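Local coordinates for protein glutamate--tRNA ligase (Methanothermobacter thermautotrophicus, PDB 3AII) that probably attaches glutamate to tRNA(Glu), activating the amino acid with ATP to Glu-AMP and passing it to the acceptor end of the tRNA, at residues A117-H121 / L155-E161; R130-E136 / W162-Q168; E414-L418 / L442-V446. All blocks are in the same frame, centred on the assembly; numbering follows the deposited sequence.

Contacts 1 and 2 are built from neighbouring pieces of the catalytic domain, their centres 12 Å apart, whereas contact 3 sits in the anticodon-binding part, its centre about 53 Å and 63 Å from theirs. Contact 1 is a buried packing of two helices, a histidine ring against a backbone turn with methyl groups beside it. Its helix 147-158 is the crossover joining the two strands of contact 2, which is partly buried and held by a parallel backbone ladder, regular from Leu133 on, with charged groups near both ends. The two touch directly: Leu155 packs on Trp162, and Val160 on Leu131. Contact 3, also partly buried, has one backbone bond across antiparallel strands and a patch of valine and leucine methyls.

Contact 1 of 3, residues A117-H121 / L155-E161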
loop_
_atom_site.group_PDB
_atom_site.type_symbol
_atom_site.label_atom_id
_atom_site.label_comp_id
_atom_site.label_asym_id
_atom_site.label_seq_id
_atom_site.Cartn_x
_atom_site.Cartn_y
_atom_site.Cartn_z
ATOM N N ALA A 117 4.054 -6.465 6.600
ATOM C CA ALA A 117 2.916 -6.826 7.443
ATOM C C ALA A 117 2.492 -8.266 7.196
ATOM O O ALA A 117 2.303 -9.049 8.129
ATOM C CB ALA A 117 1.757 -5.884 7.185
ATOM N N ILE A 118 2.358 -8.613 5.922
ATOM C CA ILE A 118 1.943 -9.962 5.546
ATOM C C ILE A 118 2.966 -11.016 5.982
ATOM O O ILE A 118 2.605 -12.026 6.577
ATOM C CB ILE A 118 1.682 -10.048 4.035
ATOM C CG1 ILE A 118 0.417 -9.260 3.680
ATOM C CG2 ILE A 118 1.534 -11.510 3.597
ATOM C CD1 ILE A 118 0.370 -8.804 2.261
ATOM N N LEU A 119 4.242 -10.776 5.701
ATOM C CA LEU A 119 5.256 -11.768 6.030
ATOM C C LEU A 119 5.327 -12.001 7.536
ATOM O O LEU A 119 5.368 -13.136 8.003
ATOM C CB LEU A 119 6.624 -11.361 5.467
ATOM C CG LEU A 119 6.685 -11.385 3.943
ATOM C CD1 LEU A 119 7.998 -10.804 3.437
ATOM C CD2 LEU A 119 6.481 -12.808 3.444
ATOM N N ASN A 120 5.321 -10.922 8.306
ATOM C CA ASN A 120 5.389 -11.069 9.747
ATOM C C ASN A 120 4.158 -11.747 10.307
ATOM O O ASN A 120 4.244 -12.576 11.220
ATOM C CB ASN A 120 5.631 -9.716 10.408
ATOM C CG ASN A 120 7.076 -9.312 10.340
ATOM O OD1 ASN A 120 7.902 -9.813 11.101
ATOM N ND2 ASN A 120 7.403 -8.419 9.418
ATOM N N HIS A 121 3.005 -11.412 9.742
ATOM C CA HIS A 121 1.768 -12.069 10.134
ATOM C C HIS A 121 1.793 -13.560 9.773
ATOM O O HIS A 121 1.461 -14.405 10.597
ATOM C CB HIS A 121 0.577 -11.364 9.506
ATOM C CG HIS A 121 -0.720 -12.081 9.700
ATOM N ND1 HIS A 121 -1.241 -12.357 10.945
ATOM C CD2 HIS A 121 -1.603 -12.577 8.801
ATOM C CE1 HIS A 121 -2.393 -12.993 10.806
ATOM N NE2 HIS A 121 -2.633 -13.140 9.513
ATOM N N LEU A 155 -4.399 -2.618 8.197
ATOM C CA LEU A 155 -3.990 -3.962 8.599
ATOM C C LEU A 155 -5.184 -4.913 8.660
ATOM O O LEU A 155 -5.091 -6.067 8.244
ATOM C CB LEU A 155 -3.311 -3.921 9.964
ATOM C CG LEU A 155 -1.894 -3.374 9.914
ATOM C CD1 LEU A 155 -1.309 -3.250 11.322
ATOM C CD2 LEU A 155 -1.038 -4.298 9.062
ATOM N N GLU A 156 -6.293 -4.432 9.214
ATOM C CA GLU A 156 -7.514 -5.230 9.273
ATOM C C GLU A 156 -7.946 -5.590 7.854
ATOM O O GLU A 156 -8.306 -6.731 7.571
ATOM C CB GLU A 156 -8.639 -4.478 10.014
ATOM C CG GLU A 156 -8.416 -4.321 11.534
ATOM C CD GLU A 156 -9.388 -3.348 12.169
ATOM O OE1 GLU A 156 -10.067 -2.615 11.424
ATOM O OE2 GLU A 156 -9.474 -3.301 13.414
ATOM N N TRP A 157 -7.894 -4.618 6.956
ATOM C CA TRP A 157 -8.256 -4.866 5.564
ATOM C C TRP A 157 -7.414 -5.990 4.970
ATOM O O TRP A 157 -7.936 -6.851 4.247
ATOM C CB TRP A 157 -8.115 -3.589 4.741
ATOM C CG TRP A 157 -8.423 -3.776 3.285
ATOM C CD1 TRP A 157 -9.665 -3.854 2.715
ATOM C CD2 TRP A 157 -7.482 -3.913 2.210
ATOM N NE1 TRP A 157 -9.553 -4.026 1.357
ATOM C CE2 TRP A 157 -8.228 -4.068 1.019
ATOM C CE3 TRP A 157 -6.084 -3.925 2.136
ATOM C CZ2 TRP A 157 -7.624 -4.230 -0.231
ATOM C CZ3 TRP A 157 -5.483 -4.083 0.894
ATOM C CH2 TRP A 157 -6.259 -4.233 -0.277
ATOM N N LEU A 158 -6.116 -5.988 5.280
ATOM C CA LEU A 158 -5.209 -7.019 4.781
ATOM C C LEU A 158 -5.481 -8.379 5.379
ATOM O O LEU A 158 -4.979 -9.379 4.878
ATOM C CB LEU A 158 -3.748 -6.662 5.063
ATOM C CG LEU A 158 -3.134 -5.587 4.196
ATOM C CD1 LEU A 158 -1.763 -5.225 4.740
ATOM C CD2 LEU A 158 -3.045 -6.097 2.745
ATOM N N GLY A 159 -6.252 -8.426 6.463
ATOM C CA GLY A 159 -6.476 -9.675 7.172
ATOM C C GLY A 159 -5.416 -10.014 8.207
ATOM O O GLY A 159 -5.316 -11.150 8.671
ATOM N N VAL A 160 -4.623 -9.019 8.588
ATOM C CA VAL A 160 -3.567 -9.228 9.563
ATOM C C VAL A 160 -4.170 -9.133 10.964
ATOM O O VAL A 160 -4.924 -8.210 11.257
ATOM C CB VAL A 160 -2.446 -8.181 9.373
ATOM C CG1 VAL A 160 -1.499 -8.145 10.572
ATOM C CG2 VAL A 160 -1.671 -8.464 8.075
ATOM N N GLU A 161 -3.861 -10.120 11.793
ATOM C CA GLU A 161 -4.216 -10.101 13.210
ATOM C C GLU A 161 -2.956 -9.871 14.025
ATOM O O GLU A 161 -1.873 -10.325 13.649
ATOM C CB GLU A 161 -4.826 -11.433 13.631
ATOM C CG GLU A 161 -6.159 -11.755 12.980
ATOM C CD GLU A 161 -6.799 -13.014 13.563
ATOM O OE1 GLU A 161 -6.064 -13.901 14.050
ATOM O OE2 GLU A 161 -8.040 -13.116 13.532
#
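Helices 111-126 and 147-158 of the catalytic domain meet here, with His121 of the first lying against Val160 in the turn that ends the second. The imidazole carries the contact: Val160 CA stands over one face, 3.9 Å from the ring centroid and only 5° off the normal, a CH-pi contact. With CG anti to the backbone N (chi1 172°), the His121 ring reaches out to that turn, while its CB rests 3.9 Å from Val160 CG2. Beyond CA, Glu161 N also lies over the ring, 3.4 Å from His121 CE1. His121 NE2 approaches Gly159 O obliquely, at an angle too poor for a hydrogen bond. The turn itself is a Schellman motif: Gly159 takes positive phi, Gly159 N bonds to Glu156 O and Val160 N to Leu155 O, and the chain swings off toward strand 164-167. Both helices pack on one face of the parallel sheet of the class I Rossmann fold, where Val160 and His121 also touch Leu131 of strand 130-135. One turn earlier in the first helix, Ala117 CB meets Leu155 CD2 at 3.7 Å and Leu158 CD1 at 4.3 Å. Val160 CG2 lies 4.0 Å from Ala117 O, the carbonyl that accepts the helical bond from His121 N. The next residue, Ile118, touches Leu158 CD2 with its CD1 at 4.4 Å. Helix 365-375 closes this side, with Ile368 and Met372 against Ile118 and Arg369 hydrogen-bonded to Leu158 O.

Contact 2 of 3, residues R130-E136 / W162-Q168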
loop_
_atom_site.group_PDB
_atom_site.type_symbol
_atom_site.label_atom_id
_atom_site.label_comp_id
_atom_site.label_asym_id
_atom_site.label_seq_id
_atom_site.Cartn_x
_atom_site.Cartn_y
_atom_site.Cartn_z
ATOM N N ARG A 130 3.397 -14.550 18.434
ATOM C CA ARG A 130 2.694 -13.281 18.560
ATOM C C ARG A 130 3.231 -12.247 17.590
ATOM O O ARG A 130 4.380 -12.326 17.164
ATOM C CB ARG A 130 2.782 -12.757 19.996
ATOM C CG ARG A 130 1.867 -13.529 20.944
ATOM C CD ARG A 130 1.879 -12.941 22.346
ATOM N NE ARG A 130 3.232 -12.837 22.850
ATOM C CZ ARG A 130 3.827 -11.700 23.178
ATOM N NH1 ARG A 130 3.178 -10.547 23.085
ATOM N NH2 ARG A 130 5.070 -11.723 23.619
ATOM N N LEU A 131 2.390 -11.285 17.243
ATOM C CA LEU A 131 2.798 -10.181 16.386
ATOM C C LEU A 131 2.496 -8.888 17.123
ATOM O O LEU A 131 1.373 -8.699 17.606
ATOM C CB LEU A 131 2.033 -10.204 15.065
ATOM C CG LEU A 131 2.284 -9.066 14.062
ATOM C CD1 LEU A 131 3.768 -9.040 13.680
ATOM C CD2 LEU A 131 1.420 -9.185 12.826
ATOM N N ILE A 132 3.489 -8.002 17.174
ATOM C CA ILE A 132 3.342 -6.700 17.813
ATOM C C ILE A 132 3.244 -5.605 16.743
ATOM O O ILE A 132 4.025 -5.575 15.794
ATOM C CB ILE A 132 4.531 -6.411 18.736
ATOM C CG1 ILE A 132 4.591 -7.446 19.871
ATOM C CG2 ILE A 132 4.410 -5.001 19.319
ATOM C CD1 ILE A 132 5.893 -7.389 20.696
ATOM N N LEU A 133 2.242 -4.738 16.868
ATOM C CA LEU A 133 2.182 -3.532 16.037
ATOM C C LEU A 133 2.870 -2.441 16.838
ATOM O O LEU A 133 2.439 -2.132 17.934
ATOM C CB LEU A 133 0.731 -3.129 15.738
ATOM C CG LEU A 133 0.590 -1.747 15.085
ATOM C CD1 LEU A 133 1.273 -1.714 13.703
ATOM C CD2 LEU A 133 -0.884 -1.363 14.932
ATOM N N ARG A 134 3.955 -1.871 16.307
ATOM C CA ARG A 134 4.649 -0.809 17.010
ATOM C C ARG A 134 4.676 0.415 16.112
ATOM O O ARG A 134 5.337 0.416 15.069
ATOM C CB ARG A 134 6.071 -1.231 17.398
ATOM C CG ARG A 134 6.842 -0.151 18.166
ATOM C CD ARG A 134 8.188 -0.667 18.752
ATOM N NE ARG A 134 9.149 -0.928 17.684
ATOM C CZ ARG A 134 9.932 -2.006 17.604
ATOM N NH1 ARG A 134 10.775 -2.134 16.581
ATOM N NH2 ARG A 134 9.870 -2.954 18.532
ATOM N N ILE A 135 3.962 1.458 16.518
ATOM C CA ILE A 135 3.923 2.679 15.724
ATOM C C ILE A 135 5.128 3.532 16.073
ATOM O O ILE A 135 5.296 3.961 17.219
ATOM C CB ILE A 135 2.653 3.502 15.997
ATOM C CG1 ILE A 135 1.393 2.648 15.831
ATOM C CG2 ILE A 135 2.625 4.717 15.086
ATOM C CD1 ILE A 135 1.220 2.085 14.473
ATOM N N GLU A 136 5.978 3.770 15.082
ATOM C CA GLU A 136 7.272 4.386 15.329
ATOM C C GLU A 136 7.210 5.885 15.019
ATOM O O GLU A 136 7.589 6.344 13.934
ATOM C CB GLU A 136 8.360 3.629 14.557
ATOM C CG GLU A 136 8.490 2.193 15.087
ATOM C CD GLU A 136 9.787 1.477 14.715
ATOM O OE1 GLU A 136 10.455 1.889 13.737
ATOM O OE2 GLU A 136 10.109 0.481 15.404
ATOM N N TRP A 162 -3.079 -9.179 15.152
ATOM C CA TRP A 162 -1.912 -8.993 16.001
ATOM C C TRP A 162 -2.300 -9.013 17.476
ATOM O O TRP A 162 -3.493 -9.133 17.790
ATOM C CB TRP A 162 -1.139 -7.735 15.607
ATOM C CG TRP A 162 -1.840 -6.407 15.776
ATOM C CD1 TRP A 162 -1.603 -5.483 16.756
ATOM C CD2 TRP A 162 -2.810 -5.818 14.898
ATOM N NE1 TRP A 162 -2.394 -4.375 16.566
ATOM C CE2 TRP A 162 -3.143 -4.554 15.427
ATOM C CE3 TRP A 162 -3.462 -6.251 13.731
ATOM C CZ2 TRP A 162 -4.074 -3.705 14.829
ATOM C CZ3 TRP A 162 -4.393 -5.401 13.120
ATOM C CH2 TRP A 162 -4.699 -4.143 13.684
ATOM N N ASP A 163 -1.311 -8.926 18.362
ATOM C CA ASP A 163 -1.513 -9.244 19.777
ATOM C C ASP A 163 -1.297 -8.083 20.746
ATOM O O ASP A 163 -1.767 -8.129 21.881
ATOM C CB ASP A 163 -0.616 -10.413 20.198
ATOM C CG ASP A 163 -0.895 -11.658 19.401
ATOM O OD1 ASP A 163 -1.842 -12.400 19.760
ATOM O OD2 ASP A 163 -0.206 -11.869 18.390
ATOM N N GLU A 164 -0.563 -7.069 20.305
ATOM C CA GLU A 164 -0.258 -5.915 21.152
ATOM C C GLU A 164 -0.040 -4.732 20.253
ATOM O O GLU A 164 0.486 -4.882 19.141
ATOM C CB GLU A 164 1.036 -6.130 21.934
ATOM C CG GLU A 164 0.897 -6.989 23.141
ATOM C CD GLU A 164 2.069 -6.887 24.123
ATOM O OE1 GLU A 164 2.979 -6.017 23.999
ATOM O OE2 GLU A 164 2.048 -7.687 25.054
ATOM N N THR A 165 -0.447 -3.559 20.730
ATOM C CA THR A 165 -0.185 -2.315 20.012
ATOM C C THR A 165 0.600 -1.404 20.951
ATOM O O THR A 165 0.192 -1.177 22.098
ATOM C CB THR A 165 -1.472 -1.580 19.589
ATOM O OG1 THR A 165 -2.189 -2.353 18.620
ATOM C CG2 THR A 165 -1.131 -0.248 18.942
ATOM N N VAL A 166 1.729 -0.896 20.461
ATOM C CA VAL A 166 2.624 -0.078 21.265
ATOM C C VAL A 166 2.898 1.183 20.460
ATOM O O VAL A 166 3.074 1.109 19.247
ATOM C CB VAL A 166 3.943 -0.826 21.530
ATOM C CG1 VAL A 166 4.971 0.086 22.196
ATOM C CG2 VAL A 166 3.695 -2.055 22.396
ATOM N N ILE A 167 2.884 2.342 21.112
ATOM C CA ILE A 167 3.166 3.593 20.397
ATOM C C ILE A 167 4.425 4.226 20.996
ATOM O O ILE A 167 4.513 4.441 22.200
ATOM C CB ILE A 167 1.977 4.566 20.472
ATOM C CG1 ILE A 167 0.732 3.957 19.809
ATOM C CG2 ILE A 167 2.303 5.889 19.758
ATOM C CD1 ILE A 167 -0.533 4.767 20.074
ATOM N N GLN A 168 5.428 4.497 20.170
ATOM C CA GLN A 168 6.714 4.907 20.719
ATOM C C GLN A 168 6.688 6.238 21.465
ATOM O O GLN A 168 7.449 6.419 22.414
ATOM C CB GLN A 168 7.811 4.897 19.646
ATOM C CG GLN A 168 8.180 3.488 19.202
ATOM C CD GLN A 168 9.452 3.449 18.374
ATOM O OE1 GLN A 168 9.650 4.283 17.498
ATOM N NE2 GLN A 168 10.322 2.483 18.658
HETATM O O HOH W 1 5.500 -8.394 23.988
#
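Trp162 and Leu133 lie side by side and point the same way, with Leu133 CB over one face of the indole, 3.5 Å from Trp162 CD1. The indole is turned up against the strand because Trp162 CG sits between its own backbone N and carbonyl carbon (chi1 64°), and Trp162 NE1 then bonds to Thr165 OG1 at 2.9 Å, the hydroxyl in the ring plane. Leu155 and Pro152 of helix 147-158 pack on the same ring. At the start of the strands Asp163 turns its carboxylate back to the other chain: OD2 takes the N-H of Leu131 at 2.9 Å through its anti lone pair, while Asp163 N bonds to Leu131 O. Arg130 crosses over Glu164 with its guanidinium 51° from the carboxylate plane, leaving a long salt bridge of 3.7 Å between Arg130 NH1 and Glu164 OE2. A water in the guanidinium plane accepts from Arg130 NH1 and gives a weak bond to Glu164 OE1.

Strands 130-135 and 164-167 run parallel, joined by helix 147-158 in a beta-alpha-beta unit, and 164-167 is the outermost strand of the sheet within this chain. Leu133 and Ile135 each donate and accept, linking to Glu164, Val166 and Gln168.

At the far end the Arg134 guanidinium crosses the Gln168 amide with the planes roughly parallel, Arg134 NE 3.7 Å from Gln168 NE2. It grips Glu136 OE2 side-on, with NE at 2.8 Å and NH1 at 2.9 Å, that oxygen lying in the guanidinium plane, and its NH2 makes a salt bridge with Asp282 of helix 274-284. Replacing Arg134 by alanine would probably leave both carboxylates without their charged mate. The Gln168 amide lies over the Glu136 carboxylate with the two planes almost parallel; Gln168 OE1 lies 3.3 Å from Glu136 CB, and Gln168 NE2 bonds to Asp281.

Contact 3 of 3, residues E414-L418 / L442-V446; sequences EVVGL and LRGEV
Leu418 and Leu442 both hold CG anti to the backbone N (chi1 -178° and 169°), which extends the two side chains toward each other across the two segments. They meet at a slant, Leu418 CD2 lying 4.0 Å from Leu442 CG. The same methyl group reaches the backbone beyond, 3.6 Å from Arg443 O. Val415, with CG2 placed beside its backbone N, brings that methyl against both Leu442 CD1 at 4.2 Å and Val446 CG1 at 4.3 Å. Strands 410-416 and 445-449 are antiparallel neighbours in the beta barrel of the anticodon-binding region, as in other synthetases of this E/Q family. Glu414 and Glu445 form a non-hydrogen-bonded pair there, their side chains on the same face and Glu445 CG 4.0 Å from Glu414 CA. Val415 N then gives a nearly straight bond to Gly444 O, 2.8 Å long with 176° at the hydrogen. Past Val415 the chain goes through a type II turn to Leu418, with Gly417 at positive phi, which brings Leu418 back to face Leu442. Trp493 packs on Leu442 and Val446, while Val466 and Leu473 touch Val415.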
loop_
_atom_site.group_PDB
_atom_site.type_symbol
_atom_site.label_atom_id
_atom_site.label_comp_id
_atom_site.label_asym_id
_atom_site.label_seq_id
_atom_site.Cartn_x
_atom_site.Cartn_y
_atom_site.Cartn_z
ATOM N N GLU A 414 -28.661 4.047 -35.263
ATOM C CA GLU A 414 -29.832 3.265 -35.622
ATOM C C GLU A 414 -29.383 2.021 -36.365
ATOM O O GLU A 414 -28.523 2.107 -37.244
ATOM C CB GLU A 414 -30.744 4.083 -36.541
ATOM C CG GLU A 414 -31.915 3.307 -37.060
ATOM C CD GLU A 414 -32.872 4.177 -37.840
ATOM O OE1 GLU A 414 -32.448 5.266 -38.284
ATOM O OE2 GLU A 414 -34.043 3.770 -38.008
ATOM N N VAL A 415 -29.945 0.863 -36.023
ATOM C CA VAL A 415 -29.672 -0.332 -36.819
ATOM C C VAL A 415 -30.619 -0.294 -38.014
ATOM O O VAL A 415 -31.758 -0.739 -37.931
ATOM C CB VAL A 415 -29.849 -1.636 -36.003
ATOM C CG1 VAL A 415 -29.545 -2.859 -36.867
ATOM C CG2 VAL A 415 -28.940 -1.600 -34.768
ATOM N N VAL A 416 -30.152 0.293 -39.113
ATOM C CA VAL A 416 -31.001 0.495 -40.287
ATOM C C VAL A 416 -31.346 -0.834 -40.945
ATOM O O VAL A 416 -30.471 -1.642 -41.233
ATOM C CB VAL A 416 -30.305 1.404 -41.314
ATOM C CG1 VAL A 416 -31.135 1.525 -42.591
ATOM C CG2 VAL A 416 -30.032 2.781 -40.700
ATOM N N GLY A 417 -32.634 -1.081 -41.150
ATOM C CA GLY A 417 -33.058 -2.317 -41.781
ATOM C C GLY A 417 -33.283 -3.488 -40.836
ATOM O O GLY A 417 -33.509 -4.613 -41.292
ATOM N N LEU A 418 -33.218 -3.243 -39.526
ATOM C CA LEU A 418 -33.544 -4.293 -38.561
ATOM C C LEU A 418 -34.959 -4.792 -38.860
ATOM O O LEU A 418 -35.909 -4.001 -38.880
ATOM C CB LEU A 418 -33.468 -3.749 -37.135
ATOM C CG LEU A 418 -33.741 -4.745 -36.009
ATOM C CD1 LEU A 418 -32.659 -5.824 -35.969
ATOM C CD2 LEU A 418 -33.827 -4.013 -34.668
ATOM N N LEU A 442 -33.180 -5.254 -28.196
ATOM C CA LEU A 442 -32.746 -4.483 -29.353
ATOM C C LEU A 442 -33.982 -4.121 -30.182
ATOM O O LEU A 442 -34.672 -5.006 -30.695
ATOM C CB LEU A 442 -31.769 -5.322 -30.181
ATOM C CG LEU A 442 -31.453 -4.739 -31.558
ATOM C CD1 LEU A 442 -30.698 -3.435 -31.392
ATOM C CD2 LEU A 442 -30.665 -5.737 -32.405
ATOM N N ARG A 443 -34.278 -2.828 -30.290
ATOM C CA ARG A 443 -35.529 -2.387 -30.928
ATOM C C ARG A 443 -35.280 -1.514 -32.143
ATOM O O ARG A 443 -36.032 -1.570 -33.124
ATOM C CB ARG A 443 -36.412 -1.609 -29.944
ATOM C CG ARG A 443 -37.134 -2.457 -28.920
ATOM C CD ARG A 443 -37.980 -1.588 -27.997
ATOM N NE ARG A 443 -39.063 -0.913 -28.709
ATOM C CZ ARG A 443 -39.904 -0.051 -28.145
ATOM N NH1 ARG A 443 -39.788 0.247 -26.857
ATOM N NH2 ARG A 443 -40.864 0.515 -28.869
ATOM N N GLY A 444 -34.253 -0.672 -32.066
ATOM C CA GLY A 444 -33.890 0.172 -33.192
ATOM C C GLY A 444 -32.532 0.833 -33.048
ATOM O O GLY A 444 -31.652 0.635 -33.879
ATOM N N GLU A 445 -32.353 1.615 -31.988
ATOM C CA GLU A 445 -31.101 2.341 -31.789
ATOM C C GLU A 445 -30.242 1.681 -30.718
ATOM O O GLU A 445 -30.760 1.108 -29.757
ATOM C CB GLU A 445 -31.371 3.791 -31.380
ATOM C CG GLU A 445 -31.877 4.676 -32.521
ATOM C CD GLU A 445 -32.188 6.081 -32.052
ATOM O OE1 GLU A 445 -32.857 6.220 -31.006
ATOM O OE2 GLU A 445 -31.767 7.042 -32.728
ATOM N N VAL A 446 -28.930 1.771 -30.889
ATOM C CA VAL A 446 -27.994 1.274 -29.881
ATOM C C VAL A 446 -26.889 2.279 -29.646
ATOM O O VAL A 446 -26.630 3.153 -30.483
ATOM C CB VAL A 446 -27.330 -0.058 -30.300
ATOM C CG1 VAL A 446 -28.361 -1.129 -30.521
ATOM C CG2 VAL A 446 -26.458 0.128 -31.575
#